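Side-chain contacts in peptidoglycan D,D-transpeptidase FtsI (Burkholderia pseudomallei, PDB 6HZI), which probably catalyses the D,D-transpeptidation that cross-links peptidoglycan during cell division, as a penicillin-binding protein of the class inhibited by beta-lactams: residues 223-226 and 227-231; 134-137 and 138-142. One frame throughout, in Å; residues are numbered along the deposited sequence.

Interaction 1 of 2, residues 223-226 and 227-231; sequences FSPT and TAREV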
loop_
_atom_site.group_PDB
_atom_site.type_symbol
_atom_site.label_atom_id
_atom_site.label_comp_id
_atom_site.label_asym_id
_atom_site.label_seq_id
_atom_site.Cartn_x
_atom_site.Cartn_y
_atom_site.Cartn_z
ATOM N N PHE A 223 13.988 1.628 7.241
ATOM C CA PHE A 223 13.645 0.909 8.486
ATOM C C PHE A 223 14.669 -0.193 8.731
ATOM O O PHE A 223 15.268 -0.639 7.775
ATOM C CB PHE A 223 12.250 0.261 8.397
ATOM C CG PHE A 223 11.136 1.200 8.035
ATOM C CD1 PHE A 223 10.823 2.264 8.856
ATOM C CD2 PHE A 223 10.398 0.991 6.879
ATOM C CE1 PHE A 223 9.813 3.151 8.499
ATOM C CE2 PHE A 223 9.405 1.882 6.512
ATOM C CZ PHE A 223 9.093 2.950 7.338
ATOM N N SER A 224 14.779 -0.691 9.950
ATOM C CA SER A 224 15.644 -1.854 10.244
ATOM C C SER A 224 15.077 -3.045 9.485
ATOM O O SER A 224 13.931 -3.028 9.081
ATOM C CB SER A 224 15.741 -2.128 11.735
ATOM O OG SER A 224 14.797 -3.127 12.156
ATOM N N PRO A 225 15.869 -4.094 9.209
ATOM C CA PRO A 225 15.325 -5.311 8.612
ATOM C C PRO A 225 14.304 -6.004 9.510
ATOM O O PRO A 225 13.402 -6.603 8.947
ATOM C CB PRO A 225 16.566 -6.226 8.383
ATOM C CG PRO A 225 17.747 -5.269 8.371
ATOM C CD PRO A 225 17.345 -4.134 9.309
ATOM N N THR A 226 14.506 -5.985 10.835
ATOM C CA THR A 226 13.602 -6.668 11.805
ATOM C C THR A 226 12.255 -5.936 11.761
ATOM O O THR A 226 11.236 -6.649 11.755
ATOM C CB THR A 226 14.145 -6.759 13.239
ATOM O OG1 THR A 226 15.458 -7.251 13.053
ATOM C CG2 THR A 226 13.374 -7.702 14.158
ATOM N N THR A 227 12.273 -4.608 11.589
ATOM C CA THR A 227 11.044 -3.798 11.456
ATOM C C THR A 227 10.270 -4.354 10.251
ATOM O O THR A 227 9.062 -4.569 10.362
ATOM C CB THR A 227 11.336 -2.292 11.416
ATOM O OG1 THR A 227 11.868 -1.885 12.665
ATOM C CG2 THR A 227 10.090 -1.455 11.212
ATOM N N ALA A 228 10.960 -4.713 9.186
ATOM C CA ALA A 228 10.328 -4.982 7.885
ATOM C C ALA A 228 9.768 -6.388 7.928
ATOM O O ALA A 228 8.651 -6.608 7.473
ATOM C CB ALA A 228 11.314 -4.774 6.757
ATOM N N ARG A 229 10.514 -7.322 8.482
ATOM C CA ARG A 229 10.013 -8.720 8.585
ATOM C C ARG A 229 8.727 -8.709 9.422
ATOM O O ARG A 229 7.783 -9.472 9.149
ATOM C CB ARG A 229 11.081 -9.609 9.238
ATOM C CG ARG A 229 12.286 -9.862 8.342
ATOM C CD ARG A 229 13.321 -10.790 8.939
ATOM N NE ARG A 229 14.597 -10.340 8.411
ATOM C CZ ARG A 229 15.580 -9.805 9.130
ATOM N NH1 ARG A 229 15.481 -9.708 10.444
ATOM N NH2 ARG A 229 16.683 -9.392 8.532
ATOM N N GLU A 230 8.719 -7.907 10.487
ATOM C CA GLU A 230 7.589 -7.894 11.440
ATOM C C GLU A 230 6.342 -7.300 10.795
ATOM O O GLU A 230 5.229 -7.806 11.069
ATOM C CB GLU A 230 8.085 -7.187 12.691
ATOM C CG GLU A 230 8.871 -8.197 13.463
ATOM C CD GLU A 230 9.448 -7.618 14.680
ATOM O OE1 GLU A 230 9.411 -6.341 14.759
ATOM O OE2 GLU A 230 9.885 -8.452 15.512
ATOM N N VAL A 231 6.518 -6.277 9.965
ATOM C CA VAL A 231 5.379 -5.666 9.239
ATOM C C VAL A 231 4.912 -6.659 8.175
ATOM O O VAL A 231 3.678 -6.790 7.977
ATOM C CB VAL A 231 5.773 -4.282 8.703
ATOM C CG1 VAL A 231 4.684 -3.658 7.837
ATOM C CG2 VAL A 231 6.112 -3.378 9.877
#
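S224 and T227 make the side-chain hydrogen bond of this contact. The hydroxyl of S224 accepts from the amide of T227, with S224 OG 3.0 Å from T227 N and an N-H...O angle of 160°. S224 N and T227 OG1 are both hydrogen-bonded to D79 OD1, so one carboxylate oxygen holds both residues.

Backbone bonds continue the turn. R229 N reaches P225 O at 3.0 Å, and E230 N reaches T226 O at 3.1 Å. A228 N makes weak bonds to S224 O and P225 O.

Together these bonds form the start of helix 225-238 in the transpeptidase domain. S224 is a serine N-cap. Its OG takes the amide three residues on, which is the forward bond of a capping box.

A further polar contact involves R229. Its CG sits beside the backbone N (chi1 -71°), and a bend at chi3 brings the guanidinium back toward P225. One face of that group lies over P225 O, which is 3.8 Å above the plane and over its centre. This is a contact over the face, not a hydrogen bond. The charged group would probably stabilise the partial negative charge of the carbonyl oxygen. At its end, R229 NH2 comes to 3.2 Å from P225 CB.

An apolar contact joins T227 to F223. The methyl T227 CG2 meets F223 CB at 3.9 Å, on the side of the helix facing helix 70-79.

T226 and E230 lie side by side and point the same way. Here a methyl meets a carboxylate: T226 CG2 lies 3.8 Å from E230 OE2.

Interaction 2 of 2, residues 134-137 and 138-142; sequences KPEE and MWNMY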
loop_
_atom_site.group_PDB
_atom_site.type_symbol
_atom_site.label_atom_id
_atom_site.label_comp_id
_atom_site.label_asym_id
_atom_site.label_seq_id
_atom_site.Cartn_x
_atom_site.Cartn_y
_atom_site.Cartn_z
ATOM N N LYS A 134 6.759 12.084 17.266
ATOM C CA LYS A 134 6.705 13.550 16.981
ATOM C C LYS A 134 6.376 13.743 15.508
ATOM O O LYS A 134 6.790 12.920 14.693
ATOM C CB LYS A 134 8.054 14.230 17.246
ATOM C CG LYS A 134 8.565 14.180 18.685
ATOM C CD LYS A 134 10.061 14.413 18.807
ATOM C CE LYS A 134 10.583 14.099 20.198
ATOM N NZ LYS A 134 11.923 13.467 20.158
ATOM N N PRO A 135 5.618 14.796 15.134
ATOM C CA PRO A 135 5.404 15.145 13.720
ATOM C C PRO A 135 6.673 15.048 12.849
ATOM O O PRO A 135 6.680 14.523 11.761
ATOM C CB PRO A 135 4.922 16.605 13.828
ATOM C CG PRO A 135 4.139 16.628 15.132
ATOM C CD PRO A 135 4.922 15.715 16.050
ATOM N N GLU A 136 7.772 15.541 13.375
ATOM C CA GLU A 136 9.018 15.587 12.601
ATOM C C GLU A 136 9.401 14.144 12.265
ATOM O O GLU A 136 9.846 13.888 11.150
ATOM C CB GLU A 136 10.063 16.389 13.378
ATOM C CG GLU A 136 11.398 16.503 12.665
ATOM C CD GLU A 136 12.462 17.181 13.500
ATOM O OE1 GLU A 136 12.114 17.790 14.529
ATOM O OE2 GLU A 136 13.627 17.062 13.140
ATOM N N GLU A 137 9.309 13.249 13.231
ATOM C CA GLU A 137 9.731 11.841 13.052
ATOM C C GLU A 137 8.947 11.230 11.882
ATOM O O GLU A 137 9.566 10.555 11.071
ATOM C CB GLU A 137 9.487 11.065 14.337
ATOM C CG GLU A 137 10.545 11.307 15.387
ATOM C CD GLU A 137 10.249 10.674 16.736
ATOM O OE1 GLU A 137 9.061 10.542 17.112
ATOM O OE2 GLU A 137 11.208 10.296 17.391
ATOM N N MET A 138 7.657 11.529 11.814
ATOM C CA MET A 138 6.681 10.913 10.897
ATOM C C MET A 138 6.876 11.539 9.516
ATOM O O MET A 138 6.954 10.769 8.520
ATOM C CB MET A 138 5.247 11.110 11.411
ATOM C CG MET A 138 4.923 10.154 12.572
ATOM S SD MET A 138 3.215 10.201 13.124
ATOM C CE MET A 138 2.292 10.062 11.593
ATOM N N TRP A 139 6.993 12.869 9.467
ATOM C CA TRP A 139 7.300 13.630 8.218
ATOM C C TRP A 139 8.620 13.097 7.645
ATOM O O TRP A 139 8.686 12.797 6.459
ATOM C CB TRP A 139 7.336 15.147 8.450
ATOM C CG TRP A 139 7.432 15.985 7.201
ATOM C CD1 TRP A 139 6.424 16.674 6.561
ATOM C CD2 TRP A 139 8.637 16.249 6.461
ATOM N NE1 TRP A 139 6.915 17.315 5.451
ATOM C CE2 TRP A 139 8.272 17.085 5.377
ATOM C CE3 TRP A 139 9.981 15.847 6.619
ATOM C CZ2 TRP A 139 9.211 17.519 4.441
ATOM C CZ3 TRP A 139 10.905 16.271 5.690
ATOM C CH2 TRP A 139 10.517 17.098 4.618
ATOM N N ASN A 140 9.619 12.879 8.472
ATOM C CA ASN A 140 10.901 12.389 7.924
ATOM C C ASN A 140 10.650 11.033 7.289
ATOM O O ASN A 140 11.312 10.764 6.275
ATOM C CB ASN A 140 12.043 12.331 8.952
ATOM C CG ASN A 140 12.663 13.689 9.214
ATOM O OD1 ASN A 140 12.449 14.654 8.462
ATOM N ND2 ASN A 140 13.413 13.767 10.298
ATOM N N MET A 141 9.806 10.194 7.910
ATOM C CA MET A 141 9.597 8.805 7.426
ATOM C C MET A 141 8.813 8.896 6.099
ATOM O O MET A 141 9.196 8.240 5.118
ATOM C CB MET A 141 8.883 7.930 8.470
ATOM C CG MET A 141 8.490 6.506 7.977
ATOM S SD MET A 141 6.900 6.519 7.101
ATOM C CE MET A 141 5.684 6.745 8.411
ATOM N N TYR A 142 7.799 9.739 6.059
ATOM C CA TYR A 142 7.004 10.016 4.831
ATOM C C TYR A 142 7.944 10.451 3.698
ATOM O O TYR A 142 7.868 9.944 2.562
ATOM C CB TYR A 142 5.913 11.063 5.090
ATOM C CG TYR A 142 4.812 10.632 6.034
ATOM C CD1 TYR A 142 4.501 9.288 6.266
ATOM C CD2 TYR A 142 4.059 11.580 6.693
ATOM C CE1 TYR A 142 3.447 8.905 7.079
ATOM C CE2 TYR A 142 3.003 11.213 7.504
ATOM C CZ TYR A 142 2.699 9.877 7.704
ATOM O OH TYR A 142 1.663 9.557 8.522
#
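E136 and N140 are brought together by different first torsions. In E136, CG stands anti to the backbone N. In N140, CG swings beside its own N (chi1 -79°), back toward the preceding turn. The two side chains then run alongside each other and point the same way. Their touch is light: E136 CG lies 4.1 Å from N140 ND2. The carboxylate and amide planes stand at right angles. N140 CG also sits 3.4 Å from E136 O. That carbonyl accepts the N140 amide, and E136 O is 2.9 Å from N140 N.

This is the first turn of helix 135-144, with K134 at the N-cap. W139 N donates to P135 O at 2.8 Å, in an almost straight bond. M141 N bonds to E137 O at 3.2 Å. M138 N makes weak bonds to K134 O and P135 O.

E137 is the N3 residue, and its carboxylate folds back to accept from the N-cap amide. E137 OE1 is 2.8 Å from K134 N. The amide meets the oxygen on its anti side, 29° out of the carboxylate plane. This is one bond of the two in a capping box. The K134 side chain leads away, and the full box is not formed. The other oxygen, E137 OE2, forms a salt bridge with R82.

The apolar sides of the turn face two ways. M138 and M141 pack on helix 70-79, while the W139 ring meets that of W166.

E137 therefore places negative charge at the helix N-terminus, where it should interact favourably with the helix dipole. The amide and the arginine together grip both of its oxygens, and probably stabilise its ionised form.

In the fold
Interaction 2 comes first along the chain, at the start of helix 135-144. Interaction 1 follows at the start of helix 225-238. Their centres are about 18 Å apart, and both lie in the transpeptidase domain. They meet directly where F223 CE1 packs 3.6 Å from M141 CG. Both also lean on helix 70-79: F223, T227 and V231 from interaction 1, M138 and M141 from interaction 2. That helix begins at the lysine of a probable SxxK motif, as in other penicillin-binding proteins. The two helix starts thus pack on one likely active-site helix, with polar ties to D79 at its end and R82 just beyond.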